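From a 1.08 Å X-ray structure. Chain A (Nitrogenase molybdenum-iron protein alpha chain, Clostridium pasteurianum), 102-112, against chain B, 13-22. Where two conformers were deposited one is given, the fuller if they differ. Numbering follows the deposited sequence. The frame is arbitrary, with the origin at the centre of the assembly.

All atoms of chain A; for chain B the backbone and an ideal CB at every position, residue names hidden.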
ATOM      1  N   ASN A 102      26.110  10.869   4.971  1.00 10.55           N
ATOM      2  CA  ASN A 102      25.434  10.670   3.659  1.00 12.04           C
ATOM      3  C   ASN A 102      23.987  10.969   3.638  1.00  9.90           C
ATOM      4  O   ASN A 102      23.462  11.317   2.573  1.00 11.82           O
ATOM      5  CB  ASN A 102      25.506   9.180   3.176  1.00 14.91           C
ATOM      6  CG  ASN A 102      26.530   8.957   2.081  1.00 12.00           C
ATOM      7  OD1 ASN A 102      27.626   9.524   2.122  1.00 13.70           O
ATOM      8  ND2 ASN A 102      26.219   8.081   1.068  1.00  9.80           N
ATOM      9  N   GLU A 103      23.287  10.759   4.759  1.00  8.57           N
ATOM     10  CA  GLU A 103      21.837  10.857   4.791  1.00  9.81           C
ATOM     11  C   GLU A 103      21.361  12.282   5.023  1.00  9.35           C
ATOM     12  O   GLU A 103      20.162  12.502   5.101  1.00 11.64           O
ATOM     13  CB  GLU A 103      21.261   9.904   5.841  1.00  9.18           C
ATOM     14  CG  GLU A 103      21.580   8.442   5.570  1.00 10.36           C
ATOM     15  CD  GLU A 103      21.637   7.519   6.770  1.00 10.15           C
ATOM     16  OE1 GLU A 103      21.417   6.301   6.579  1.00 11.19           O
ATOM     17  OE2 GLU A 103      21.946   7.988   7.889  1.00 10.25           O
ATOM     18  N   TYR A 104      22.278  13.234   5.122  1.00  8.12           N
ATOM     19  CA  TYR A 104      21.985  14.600   5.498  1.00  8.21           C
ATOM     20  C   TYR A 104      22.423  15.570   4.417  1.00  8.12           C
ATOM     21  O   TYR A 104      23.377  15.304   3.706  1.00  8.32           O
ATOM     22  CB  TYR A 104      22.729  15.014   6.778  1.00  8.73           C
ATOM     23  CG  TYR A 104      22.415  14.182   7.976  1.00  8.17           C
ATOM     24  CD1 TYR A 104      21.465  14.566   8.900  1.00  9.42           C
ATOM     25  CD2 TYR A 104      23.086  12.986   8.227  1.00  9.31           C
ATOM     26  CE1 TYR A 104      21.189  13.787  10.019  1.00  9.21           C
ATOM     27  CE2 TYR A 104      22.806  12.218   9.340  1.00  9.13           C
ATOM     28  CZ  TYR A 104      21.877  12.625  10.248  1.00  8.16           C
ATOM     29  OH  TYR A 104      21.619  11.841  11.340  1.00  9.71           O
ATOM     30  N   VAL A 105      21.758  16.728   4.338  1.00  7.63           N
ATOM     31  CA  VAL A 105      22.354  17.896   3.675  1.00  7.82           C
ATOM     32  C   VAL A 105      22.318  19.082   4.625  1.00  8.01           C
ATOM     33  O   VAL A 105      21.361  19.263   5.397  1.00  9.39           O
ATOM     34  CB  VAL A 105      21.681  18.254   2.333  1.00  8.46           C
ATOM     35  CG1 VAL A 105      22.032  17.222   1.275  1.00  8.76           C
ATOM     36  CG2 VAL A 105      20.171  18.434   2.457  1.00  8.78           C
ATOM     37  N   PHE A 106      23.365  19.896   4.499  1.00  7.91           N
ATOM     38  CA  PHE A 106      23.610  21.020   5.395  1.00  8.03           C
ATOM     39  C   PHE A 106      23.731  22.299   4.592  1.00  8.08           C
ATOM     40  O   PHE A 106      24.411  22.315   3.584  1.00  8.34           O
ATOM     41  CB  PHE A 106      24.926  20.786   6.130  1.00  8.42           C
ATOM     42  CG  PHE A 106      24.959  19.528   6.949  1.00  8.67           C
ATOM     43  CD1 PHE A 106      24.335  19.482   8.179  1.00  9.14           C
ATOM     44  CD2 PHE A 106      25.588  18.402   6.493  1.00  9.09           C
ATOM     45  CE1 PHE A 106      24.371  18.327   8.916  1.00  9.90           C
ATOM     46  CE2 PHE A 106      25.663  17.240   7.248  1.00  9.63           C
ATOM     47  CZ  PHE A 106      25.023  17.202   8.450  1.00 10.15           C
ATOM     48  N   SER A 107      23.143  23.387   5.086  1.00  8.52           N
ATOM     49  CA  SER A 107      23.302  24.638   4.375  0.52  8.65           C
ATOM     50  C   SER A 107      23.013  25.819   5.265  1.00  8.77           C
ATOM     51  O   SER A 107      22.519  25.701   6.397  1.00  9.35           O
ATOM     52  CB  SER A 107      22.364  24.701   3.207  0.52  7.48           C
ATOM     53  OG  SER A 107      21.043  24.914   3.663  0.52  8.33           O
ATOM     54  N   THR A 108      23.354  27.016   4.749  1.00  8.39           N
ATOM     55  CA  THR A 108      23.057  28.251   5.452  1.00  8.95           C
ATOM     56  C   THR A 108      21.713  28.837   5.044  1.00  9.06           C
ATOM     57  O   THR A 108      21.291  29.830   5.631  1.00  9.87           O
ATOM     58  CB  THR A 108      24.146  29.293   5.199  1.00  9.51           C
ATOM     59  OG1 THR A 108      24.286  29.475   3.788  1.00  9.54           O
ATOM     60  CG2 THR A 108      25.476  28.859   5.814  1.00 10.18           C
ATOM     61  N   ASP A 109      21.002  28.213   4.086  1.00  8.78           N
ATOM     62  CA  ASP A 109      19.622  28.589   3.799  1.00  9.01           C
ATOM     63  C   ASP A 109      19.472  30.120   3.684  1.00  9.14           C
ATOM     64  O   ASP A 109      18.677  30.735   4.365  1.00  9.72           O
ATOM     65  CB  ASP A 109      18.699  28.006   4.881  1.00  9.72           C
ATOM     66  CG  ASP A 109      17.223  28.181   4.642  1.00 10.32           C
ATOM     67  OD1 ASP A 109      16.776  28.412   3.491  1.00 10.45           O
ATOM     68  OD2 ASP A 109      16.493  28.036   5.644  1.00 12.08           O
ATOM     69  N   MET A 110      20.269  30.699   2.787  1.00  9.18           N
ATOM     70  CA  MET A 110      20.336  32.144   2.696  0.52  9.63           C
ATOM     71  C   MET A 110      18.958  32.740   2.390  1.00 10.15           C
ATOM     72  O   MET A 110      18.184  32.204   1.578  1.00 10.58           O
ATOM     73  CB  MET A 110      21.395  32.546   1.666  0.52  9.98           C
ATOM     74  CG  MET A 110      22.857  32.260   2.060  0.52 12.98           C
ATOM     75  SD  MET A 110      24.114  32.585   0.769  0.52 14.99           S
ATOM     76  CE  MET A 110      23.636  34.200   0.201  0.52 24.41           C
ATOM     77  N   GLN A 111      18.719  33.847   3.074  1.00 10.47           N
ATOM     78  CA  GLN A 111      17.490  34.617   2.944  1.00 11.32           C
ATOM     79  C   GLN A 111      17.796  35.987   2.345  1.00 10.61           C
ATOM     80  O   GLN A 111      18.969  36.339   2.131  1.00 10.44           O
ATOM     81  CB  GLN A 111      16.859  34.782   4.336  1.00 12.94           C
ATOM     82  CG  GLN A 111      16.544  33.485   5.036  1.00 13.85           C
ATOM     83  CD  GLN A 111      15.445  32.750   4.327  1.00 13.97           C
ATOM     84  OE1 GLN A 111      14.304  33.234   4.256  1.00 19.21           O
ATOM     85  NE2 GLN A 111      15.738  31.576   3.813  1.00 17.50           N
ATOM     86  N   GLU A 112      16.757  36.773   2.094  1.00 10.93           N
ATOM     87  CA  GLU A 112      16.992  38.085   1.501  1.00 11.34           C
ATOM     88  C   GLU A 112      17.919  38.939   2.376  1.00 11.31           C
ATOM     89  O   GLU A 112      18.753  39.707   1.850  1.00 11.97           O
ATOM     90  CB  GLU A 112      15.668  38.806   1.225  1.00 13.52           C
ATOM     91  CG  GLU A 112      15.845  40.090   0.410  1.00 17.36           C
ATOM     92  CD  GLU A 112      14.578  40.669  -0.148  1.00 32.95           C
ATOM     93  OE1 GLU A 112      14.605  41.230  -1.277  1.00 52.78           O
ATOM     94  OE2 GLU A 112      13.577  40.569   0.568  1.00 37.72           O
TER
ATOM     95  N   UNK B  13      19.989  28.079  14.989  1.00 12.98           N
ATOM     96  CA  UNK B  13      19.698  29.430  14.485  1.00 16.38           C
ATOM     97  C   UNK B  13      20.261  29.658  13.080  1.00 14.83           C
ATOM     98  O   UNK B  13      19.912  30.674  12.476  1.00 19.50           O
ATOM     99  CB  UNK B  13      20.268  30.479  15.442  1.00 16.38           C
ATOM    100  N   UNK B  14      21.175  28.824  12.611  1.00 11.36           N
ATOM    101  CA  UNK B  14      21.891  29.103  11.370  1.00 10.01           C
ATOM    102  C   UNK B  14      21.979  27.919  10.416  1.00  9.95           C
ATOM    103  O   UNK B  14      21.819  28.087   9.198  1.00 12.58           O
ATOM    104  CB  UNK B  14      23.306  29.582  11.700  1.00 10.01           C
ATOM    105  N   UNK B  15      22.272  26.746  10.955  1.00  9.78           N
ATOM    106  CA  UNK B  15      22.479  25.566  10.112  1.00  9.75           C
ATOM    107  C   UNK B  15      21.159  24.882   9.822  1.00  9.30           C
ATOM    108  O   UNK B  15      20.481  24.404  10.718  1.00 10.33           O
ATOM    109  CB  UNK B  15      23.445  24.584  10.779  1.00  9.75           C
ATOM    110  N   UNK B  16      20.803  24.854   8.528  1.00  8.88           N
ATOM    111  CA  UNK B  16      19.599  24.173   8.051  1.00  8.23           C
ATOM    112  C   UNK B  16      20.003  22.745   7.668  1.00  8.85           C
ATOM    113  O   UNK B  16      20.988  22.550   6.976  1.00  9.68           O
ATOM    114  CB  UNK B  16      18.966  24.911   6.870  1.00  8.23           C
ATOM    115  N   UNK B  17      19.201  21.773   8.112  1.00  8.20           N
ATOM    116  CA  UNK B  17      19.520  20.376   7.900  1.00  8.34           C
ATOM    117  C   UNK B  17      18.275  19.693   7.356  1.00  7.51           C
ATOM    118  O   UNK B  17      17.230  19.761   7.967  1.00  8.89           O
ATOM    119  CB  UNK B  17      20.006  19.710   9.189  1.00  8.34           C
ATOM    120  N   UNK B  18      18.399  19.019   6.200  1.00  7.74           N
ATOM    121  CA  UNK B  18      17.311  18.153   5.733  1.00  7.87           C
ATOM    122  C   UNK B  18      16.009  18.949   5.575  1.00  7.70           C
ATOM    123  O   UNK B  18      15.001  18.706   6.259  1.00  7.98           O
ATOM    124  CB  UNK B  18      17.103  16.989   6.704  1.00  7.87           C
ATOM    125  N   UNK B  19      16.011  19.940   4.680  1.00  7.90           N
ATOM    126  CA  UNK B  19      14.930  20.927   4.624  1.00  7.89           C
ATOM    127  C   UNK B  19      13.568  20.370   4.184  1.00  7.89           C
ATOM    128  O   UNK B  19      13.486  19.457   3.368  1.00  8.28           O
ATOM    129  CB  UNK B  19      15.335  22.052   3.670  1.00  7.89           C
ATOM    130  N   UNK B  20      12.529  21.039   4.684  1.00  8.54           N
ATOM    131  CA  UNK B  20      11.139  20.759   4.343  1.00  8.73           C
ATOM    132  C   UNK B  20      10.616  21.779   3.309  1.00  8.50           C
ATOM    133  O   UNK B  20       9.484  22.264   3.403  1.00  8.73           O
ATOM    134  CB  UNK B  20      10.272  20.782   5.603  1.00  8.73           C
ATOM    135  N   UNK B  21      11.452  22.056   2.315  1.00  8.41           N
ATOM    136  CA  UNK B  21      11.134  22.953   1.207  1.00  8.18           C
ATOM    137  C   UNK B  21      12.250  22.812   0.192  1.00  8.14           C
ATOM    138  O   UNK B  21      13.343  22.304   0.514  1.00  8.99           O
ATOM    139  CB  UNK B  21      10.976  24.403   1.669  1.00  8.18           C
ATOM    140  N   UNK B  22      12.005  23.315  -1.023  1.00  8.25           N
ATOM    141  CA  UNK B  22      13.091  23.633  -1.919  1.00  7.97           C
ATOM    142  C   UNK B  22      12.868  25.074  -2.453  1.00  8.67           C
ATOM    143  O   UNK B  22      12.043  25.784  -1.894  1.00  8.87           O
ATOM    144  CB  UNK B  22      13.172  22.613  -3.056  1.00  7.97           C
TER

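Chain B runs antiparallel to chain A, and the visible backbone alone places positions 16 and 17 opposite Ser A107 and Phe A106. At position 13 the ideal CB has nothing of chain A within 5.5 Å, so this stretch sets no preference; the residue is Lys B13, which makes no contact. Position 14 is equally unconstrained at its CB, which points sideways, and Ala B14 adds little beyond its backbone.

At position 15 CA-to-CB points away from chain A, so a small residue would reach nothing, whereas a longer apolar chain could bend back toward Phe A106. Leu B15 does so: its CD1 lies 4.0 Å from Phe A106 CB.

Position 16 is held by two backbone hydrogen bonds, from its N to Ser A107 O (2.9 Å) and from Ser A107 N to its O (3.0 Å). Its CB shares a face of the sheet with Ser A107 and lies 3.7 Å from Asp A109 CB. The nearby carboxylate favours a donor, with lysine, arginine or a neutral polar residue all plausible. Arg B16 forms a salt bridge, NE to Asp A109 OD2 at 3.1 Å, with the carboxylate oxygen at the edge of the guanidinium. Water 2 also joins the pair, donating to Asp A109 OD2 (2.6 Å) and weakly accepting from Arg B16 NH2 (2.9 Å).

On the other face, the CB of position 17 lies 4.5 Å from Phe A106 CD1, with the Tyr A104 ring just beyond. Valine, isoleucine or leucine would suit such aromatic surroundings. Ile B17 uses both branches, CG1 packing 3.8 Å from Phe A106 CD1 and CG2 3.8 Å from Tyr A104 CD1, at the ring edge.

Position 18 has phi/psi of 58/62, a left-handed conformation that favours glycine, asparagine or aspartate. Its N donates to Val A105 O (3.1 Å), while Val A105 N offers a hydrogen to an acceptor, which argues against glycine. Asn B18 meets both demands, its OD1 accepting from Val A105 N at 3.0 Å.

Position 19, with phi near -67°, admits proline among many others, and its CB points toward chain A without reaching it. Pro B19 brings CD to 3.8 Å from Val A105 CG2.

Position 20 is out of reach, and Ala B20 makes no contact. The CB of position 21 points toward chain A across open space; a long, basic chain could span it to Asp A109. Lys B21, extended beyond chi1, places NZ 2.8 Å from Asp A109 OD1 in a second salt bridge. Position 22 is again beyond reach, and Thr B22 touches nothing here.

Chain B (13-22) KALRINPAKT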
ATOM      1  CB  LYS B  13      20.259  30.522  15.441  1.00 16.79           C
ATOM      2  CG  LYS B  13      19.785  30.475  16.871  1.00 23.40           C
ATOM      3  CD  LYS B  13      20.410  31.588  17.705  1.00 37.68           C
ATOM      4  CE  LYS B  13      20.089  31.415  19.180  1.00 42.22           C
ATOM      5  NZ  LYS B  13      20.252  32.673  19.962  1.00 78.71           N
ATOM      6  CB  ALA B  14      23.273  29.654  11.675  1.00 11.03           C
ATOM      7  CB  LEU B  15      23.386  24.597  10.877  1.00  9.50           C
ATOM      8  CG  LEU B  15      23.788  23.356  10.133  1.00  9.54           C
ATOM      9  CD1 LEU B  15      24.751  23.635   8.997  1.00 10.31           C
ATOM     10  CD2 LEU B  15      24.440  22.364  11.103  1.00 10.51           C
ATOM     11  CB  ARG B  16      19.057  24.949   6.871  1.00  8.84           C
ATOM     12  CG  ARG B  16      17.848  24.346   6.177  1.00  9.21           C
ATOM     13  CD  ARG B  16      16.622  24.221   7.041  1.00  9.96           C
ATOM     14  NE  ARG B  16      16.146  25.538   7.467  1.00 10.44           N
ATOM     15  CZ  ARG B  16      15.450  25.768   8.566  1.00 12.35           C
ATOM     16  NH1 ARG B  16      15.193  24.800   9.435  1.00 14.28           N
ATOM     17  NH2 ARG B  16      15.022  26.997   8.838  1.00 15.29           N
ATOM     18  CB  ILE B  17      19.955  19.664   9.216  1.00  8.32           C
ATOM     19  CG1 ILE B  17      21.064  20.424   9.948  1.00  8.81           C
ATOM     20  CG2 ILE B  17      20.356  18.234   8.906  1.00  9.19           C
ATOM     21  CD1 ILE B  17      21.365  19.877  11.340  1.00  9.64           C
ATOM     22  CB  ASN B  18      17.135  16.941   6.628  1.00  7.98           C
ATOM     23  CG  ASN B  18      18.332  16.019   6.621  1.00  8.36           C
ATOM     24  OD1 ASN B  18      19.324  16.272   5.946  1.00  9.13           O
ATOM     25  ND2 ASN B  18      18.235  14.936   7.383  1.00  9.25           N
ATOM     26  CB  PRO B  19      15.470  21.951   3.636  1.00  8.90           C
ATOM     27  CG  PRO B  19      16.303  21.156   2.702  1.00  8.97           C
ATOM     28  CD  PRO B  19      17.030  20.204   3.643  1.00  8.32           C
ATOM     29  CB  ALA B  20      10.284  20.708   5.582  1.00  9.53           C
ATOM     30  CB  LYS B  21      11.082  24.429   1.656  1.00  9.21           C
ATOM     31  CG  LYS B  21      12.385  24.939   2.269  1.00  9.20           C
ATOM     32  CD  LYS B  21      12.512  26.446   2.295  1.00  9.55           C
ATOM     33  CE  LYS B  21      13.828  26.849   2.955  1.00 10.47           C
ATOM     34  NZ  LYS B  21      14.062  28.313   2.940  1.00 11.19           N
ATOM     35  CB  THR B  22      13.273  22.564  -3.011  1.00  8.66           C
ATOM     36  OG1 THR B  22      14.490  22.865  -3.687  1.00  8.65           O
ATOM     37  CG2 THR B  22      12.109  22.444  -3.965  1.00  9.36           C
TER
HETATM   38  O   HOH W   1      20.103  22.107   4.000  1.00 12.91           O
HETATM   39  O   HOH W   2      14.030  28.466   6.487  1.00 16.41           O
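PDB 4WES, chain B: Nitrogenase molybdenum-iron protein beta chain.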